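Local coordinates for Sodium/calcium exchanger regulatory protein 1 (Loligo pealei, PDB 3PPT) that binds fatty acids such as palmitoleate inside a beta-barrel and, when phosphorylated, stimulates the sodium/calcium exchanger of squid optic nerve, at residues F16-Y19 with M20-V23; I42-G46 with D47-I51. All blocks are in the same frame, centred on the assembly; numbering follows the deposited sequence.

Overall arrangement
Two short-range contacts illustrate how local packing shapes the lid and the wall of a fatty-acid-binding barrel. Running from the N terminus, the chain lays down strand 6-14 and enters helix 16-23, where contact 1 joins successive turns of one helix beside the bound palmitoleic acid and closes no loop. Helix 27-35 follows, and the chain returns to the barrel in strand 39-45; contact 2 closes the two-residue turn that pairs this strand with strand 48-54. The contacts are in series, neither nesting nor crossing, on opposite sides of the chain's centre; the centres of contact 1 and contact 2 are 27 Å apart. Contact 1 thus belongs to the helical cap, contact 2 to the antiparallel sheet.

Contact 1: residues F16-Y19 with M20-V23; sequences FDDY and MKAV. With PAM (palmitoleic acid), chain B.
M20 lies over one face of the F16 ring, one helical turn further on, in a Met-aromatic contact: M20 SD stands 4.1 Å from the centroid of the F16 ring, 27° off its normal, and M20 CG makes a CH-pi contact over the ring. A bend at the last torsion (chi3 -71°) folds the methyl back, bringing M20 CE to 3.7 Å from F16 CD2. Both side chains also reach the ligand: F16 CE1 is 3.9 Å from C4 of palmitoleic acid, an atom lying at the ring edge, and M20 SD is equally near its C9. V23 CG1 rests over one face of the Y19 ring, 4.0 Å from Y19 CZ, near the hydroxyl that is hydrogen-bonded to S101.

Behind these groups run i to i+4 backbone bonds, beginning with M20 N to F16 O (2.9 Å). K21 NZ forms a long salt bridge with D17 OD2 (3.6 Å); a water donates to D17 OD2 and D18 OD1 and accepts a weak bond from K21 NZ. D17 OD1 turns to R30 and N34, tying helix 27-35 to this one. R125, which binds the fatty acid, makes a cation-pi contact with F16. The helix therefore presents sulfur and aromatic carbon to the lipid, its carboxylates and K21 directed away.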
loop_
_atom_site.group_PDB
_atom_site.type_symbol
_atom_site.label_atom_id
_atom_site.label_comp_id
_atom_site.label_asym_id
_atom_site.label_seq_id
_atom_site.Cartn_x
_atom_site.Cartn_y
_atom_site.Cartn_z
ATOM N N PHE A 16 -1.407 -12.603 0.834
ATOM C CA PHE A 16 -1.894 -11.627 -0.144
ATOM C C PHE A 16 -3.058 -12.171 -0.976
ATOM O O PHE A 16 -3.980 -11.431 -1.305
ATOM C CB PHE A 16 -0.746 -11.160 -1.041
ATOM C CG PHE A 16 -1.076 -9.980 -1.929
ATOM C CD1 PHE A 16 -1.755 -8.871 -1.443
ATOM C CD2 PHE A 16 -0.632 -9.963 -3.241
ATOM C CE1 PHE A 16 -2.003 -7.775 -2.270
ATOM C CE2 PHE A 16 -0.883 -8.881 -4.059
ATOM C CZ PHE A 16 -1.570 -7.786 -3.576
ATOM N N ASP A 17 -3.027 -13.459 -1.311
ATOM C CA ASP A 17 -4.104 -14.021 -2.123
ATOM C C ASP A 17 -5.455 -13.933 -1.387
ATOM O O ASP A 17 -6.467 -13.540 -1.976
ATOM C CB ASP A 17 -3.795 -15.464 -2.536
ATOM C CG ASP A 17 -4.694 -15.952 -3.661
ATOM O OD1 ASP A 17 -4.860 -15.211 -4.656
ATOM O OD2 ASP A 17 -5.226 -17.075 -3.549
ATOM N N ASP A 18 -5.471 -14.285 -0.103
ATOM C CA ASP A 18 -6.708 -14.170 0.665
ATOM C C ASP A 18 -7.165 -12.710 0.811
ATOM O O ASP A 18 -8.364 -12.440 0.787
ATOM C CB ASP A 18 -6.585 -14.856 2.029
ATOM C CG ASP A 18 -6.899 -16.348 1.965
ATOM O OD1 ASP A 18 -7.150 -16.874 0.856
ATOM O OD2 ASP A 18 -6.903 -17.001 3.024
ATOM N N TYR A 19 -6.219 -11.777 0.949
ATOM C CA TYR A 19 -6.551 -10.357 0.966
ATOM C C TYR A 19 -7.281 -9.991 -0.337
ATOM O O TYR A 19 -8.364 -9.384 -0.323
ATOM C CB TYR A 19 -5.301 -9.473 1.171
ATOM C CG TYR A 19 -5.675 -8.006 1.125
ATOM C CD1 TYR A 19 -6.085 -7.342 2.275
ATOM C CD2 TYR A 19 -5.675 -7.298 -0.077
ATOM C CE1 TYR A 19 -6.481 -6.026 2.230
ATOM C CE2 TYR A 19 -6.075 -5.985 -0.129
ATOM C CZ TYR A 19 -6.477 -5.354 1.027
ATOM O OH TYR A 19 -6.888 -4.048 0.982
ATOM N N MET A 20 -6.683 -10.350 -1.472
ATOM C CA MET A 20 -7.297 -10.048 -2.756
ATOM C C MET A 20 -8.663 -10.719 -2.936
ATOM O O MET A 20 -9.577 -10.098 -3.464
ATOM C CB MET A 20 -6.362 -10.424 -3.902
ATOM C CG MET A 20 -5.155 -9.490 -4.015
ATOM S SD MET A 20 -4.230 -9.772 -5.525
ATOM C CE MET A 20 -3.479 -11.362 -5.165
ATOM N N LYS A 21 -8.809 -11.968 -2.498
ATOM C CA LYS A 21 -10.112 -12.630 -2.571
ATOM C C LYS A 21 -11.154 -11.865 -1.760
ATOM O O LYS A 21 -12.284 -11.696 -2.205
ATOM C CB LYS A 21 -10.023 -14.079 -2.101
ATOM C CG LYS A 21 -9.317 -14.994 -3.092
ATOM C CD LYS A 21 -9.254 -16.425 -2.578
ATOM C CE LYS A 21 -8.548 -17.318 -3.576
ATOM N NZ LYS A 21 -8.422 -18.711 -3.070
ATOM N N ALA A 22 -10.759 -11.364 -0.592
ATOM C CA ALA A 22 -11.690 -10.676 0.296
ATOM C C ALA A 22 -12.174 -9.365 -0.314
ATOM O O ALA A 22 -13.304 -8.954 -0.065
ATOM C CB ALA A 22 -11.061 -10.436 1.650
ATOM N N VAL A 23 -11.341 -8.712 -1.124
ATOM C CA VAL A 23 -11.776 -7.461 -1.750
ATOM C C VAL A 23 -12.377 -7.685 -3.137
ATOM O O VAL A 23 -12.838 -6.742 -3.771
ATOM C CB VAL A 23 -10.676 -6.360 -1.782
ATOM C CG1 VAL A 23 -10.149 -6.096 -0.382
ATOM C CG2 VAL A 23 -9.540 -6.729 -2.734
HETATM C C1 PAM B . 1.338 -3.720 -2.219
HETATM O O1 PAM B . 1.538 -2.489 -2.381
HETATM O O2 PAM B . 2.289 -4.523 -2.065
HETATM C C2 PAM B . -0.077 -4.273 -2.203
HETATM C C3 PAM B . -1.132 -3.274 -2.655
HETATM C C4 PAM B . -2.517 -3.917 -2.676
HETATM C C5 PAM B . -3.541 -2.955 -3.277
HETATM C C6 PAM B . -4.970 -3.489 -3.311
HETATM C C7 PAM B . -5.084 -4.810 -4.062
HETATM C C8 PAM B . -4.660 -4.656 -5.517
HETATM C C9 PAM B . -4.750 -5.987 -6.219
HETATM C C10 PAM B . -4.418 -6.131 -7.504
HETATM C C11 PAM B . -3.924 -4.980 -8.346
HETATM C C12 PAM B . -2.529 -5.300 -8.861
HETATM C C13 PAM B . -1.459 -4.494 -8.142
HETATM C C14 PAM B . -1.485 -3.040 -8.593
HETATM C C15 PAM B . -0.333 -2.276 -7.956
HETATM C C16 PAM B . 0.316 -1.343 -8.948
HETATM O O HOH W 1 -5.908 -18.055 -1.100
#

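Contact 2: residues I42-G46 with D47-I51; sequences IKIDG and DSWSI
I42-G46 and D47-I51 form a beta-hairpin with a two-residue loop (G46-D47), where strand 39-45 turns back into strand 48-54 in the barrel wall; the short segments run antiparallel, their axes 4.8 Å apart. The reversal is a type II' turn from D45 to S48, with G46 at positive phi (64°). Two bonds join D45 and S48, S48 N to D45 O (2.9 Å) and D45 N to S48 O (2.8 Å). K43 and S50 form the next hydrogen-bonded pair.

On the face carrying I42, I44, W49 and I51, I44 runs alongside W49. With I44 CG1 anti to the carbonyl carbon (chi1 -55°) and over the centre of the indole, the extended chain (chi2 168°) carries CD1 into a CH-pi contact 3.6 Å from the centroid of the W49 six-membered ring. I42 CG2 reaches W49 CZ3 obliquely (3.8 Å). A water in the indole plane bridges W49 NE1 to G46 O, satisfying the polar edge of this buried tryptophan; another links D45 O and D47 OD1. W49 further meets F64 of strand 59-65, ring against ring. Type II' turns with glycine first are classic for two-residue hairpin loops; here one links consecutive strands of the up-and-down barrel of the fatty-acid-binding protein family.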
loop_
_atom_site.group_PDB
_atom_site.type_symbol
_atom_site.label_atom_id
_atom_site.label_comp_id
_atom_site.label_asym_id
_atom_site.label_seq_id
_atom_site.Cartn_x
_atom_site.Cartn_y
_atom_site.Cartn_z
ATOM N N ILE A 42 7.885 6.615 -2.540
ATOM C CA ILE A 42 7.153 7.448 -1.608
ATOM C C ILE A 42 7.886 8.770 -1.478
ATOM O O ILE A 42 9.101 8.806 -1.244
ATOM C CB ILE A 42 7.059 6.735 -0.236
ATOM C CG1 ILE A 42 6.317 5.397 -0.396
ATOM C CG2 ILE A 42 6.419 7.638 0.826
ATOM C CD1 ILE A 42 6.199 4.587 0.881
ATOM N N LYS A 43 7.143 9.852 -1.673
ATOM C CA LYS A 43 7.676 11.200 -1.524
ATOM C C LYS A 43 6.898 11.916 -0.439
ATOM O O LYS A 43 5.680 11.741 -0.323
ATOM C CB LYS A 43 7.561 11.966 -2.837
ATOM C CG LYS A 43 8.422 11.384 -3.938
ATOM C CD LYS A 43 8.042 11.935 -5.299
ATOM C CE LYS A 43 8.851 11.265 -6.388
ATOM N NZ LYS A 43 10.238 11.791 -6.427
ATOM N N ILE A 44 7.606 12.708 0.363
ATOM C CA ILE A 44 6.993 13.424 1.466
ATOM C C ILE A 44 7.516 14.846 1.486
ATOM O O ILE A 44 8.732 15.075 1.442
ATOM C CB ILE A 44 7.315 12.762 2.809
ATOM C CG1 ILE A 44 6.896 11.293 2.780
ATOM C CG2 ILE A 44 6.580 13.474 3.949
ATOM C CD1 ILE A 44 7.440 10.504 3.942
ATOM N N ASP A 45 6.597 15.802 1.529
ATOM C CA ASP A 45 6.950 17.211 1.683
ATOM C C ASP A 45 6.005 17.782 2.737
ATOM O O ASP A 45 4.846 18.088 2.447
ATOM C CB ASP A 45 6.806 17.946 0.344
ATOM C CG ASP A 45 7.366 19.354 0.372
ATOM O OD1 ASP A 45 7.585 19.904 1.471
ATOM O OD2 ASP A 45 7.572 19.915 -0.722
ATOM N N GLY A 46 6.501 17.916 3.964
ATOM C CA GLY A 46 5.663 18.340 5.070
ATOM C C GLY A 46 4.584 17.300 5.314
ATOM O O GLY A 46 4.890 16.137 5.588
ATOM N N ASP A 47 3.322 17.703 5.196
ATOM C CA ASP A 47 2.221 16.750 5.337
ATOM C C ASP A 47 1.640 16.318 3.990
ATOM O O ASP A 47 0.551 15.752 3.928
ATOM C CB ASP A 47 1.123 17.282 6.259
ATOM C CG ASP A 47 0.517 18.581 5.766
ATOM O OD1 ASP A 47 0.915 19.060 4.683
ATOM O OD2 ASP A 47 -0.371 19.124 6.467
ATOM N N SER A 48 2.365 16.616 2.917
ATOM C CA SER A 48 1.987 16.170 1.583
ATOM C C SER A 48 2.750 14.900 1.228
ATOM O O SER A 48 3.971 14.827 1.392
ATOM C CB SER A 48 2.268 17.258 0.543
ATOM O OG SER A 48 1.439 18.389 0.743
ATOM N N TRP A 49 2.020 13.905 0.739
ATOM C CA TRP A 49 2.598 12.615 0.376
ATOM C C TRP A 49 2.225 12.217 -1.038
ATOM O O TRP A 49 1.162 12.578 -1.535
ATOM C CB TRP A 49 2.050 11.514 1.287
ATOM C CG TRP A 49 2.580 11.524 2.676
ATOM C CD1 TRP A 49 2.518 12.548 3.580
ATOM C CD2 TRP A 49 3.250 10.445 3.335
ATOM N NE1 TRP A 49 3.117 12.170 4.760
ATOM C CE2 TRP A 49 3.575 10.883 4.634
ATOM C CE3 TRP A 49 3.600 9.144 2.950
ATOM C CZ2 TRP A 49 4.246 10.071 5.552
ATOM C CZ3 TRP A 49 4.273 8.337 3.855
ATOM C CH2 TRP A 49 4.584 8.802 5.149
ATOM N N SER A 50 3.097 11.443 -1.675
ATOM C CA SER A 50 2.694 10.694 -2.856
ATOM C C SER A 50 3.282 9.296 -2.816
ATOM O O SER A 50 4.381 9.083 -2.297
ATOM C CB SER A 50 3.078 11.410 -4.149
ATOM O OG SER A 50 4.481 11.509 -4.277
ATOM N N ILE A 51 2.528 8.341 -3.342
ATOM C CA ILE A 51 2.987 6.958 -3.400
ATOM C C ILE A 51 2.680 6.385 -4.768
ATOM O O ILE A 51 1.517 6.327 -5.184
ATOM C CB ILE A 51 2.301 6.074 -2.340
ATOM C CG1 ILE A 51 2.504 6.647 -0.936
ATOM C CG2 ILE A 51 2.840 4.651 -2.415
ATOM C CD1 ILE A 51 1.914 5.791 0.165
HETATM O O HOH W 2 2.626 20.142 2.541
HETATM O O HOH W 3 3.919 13.951 6.893
#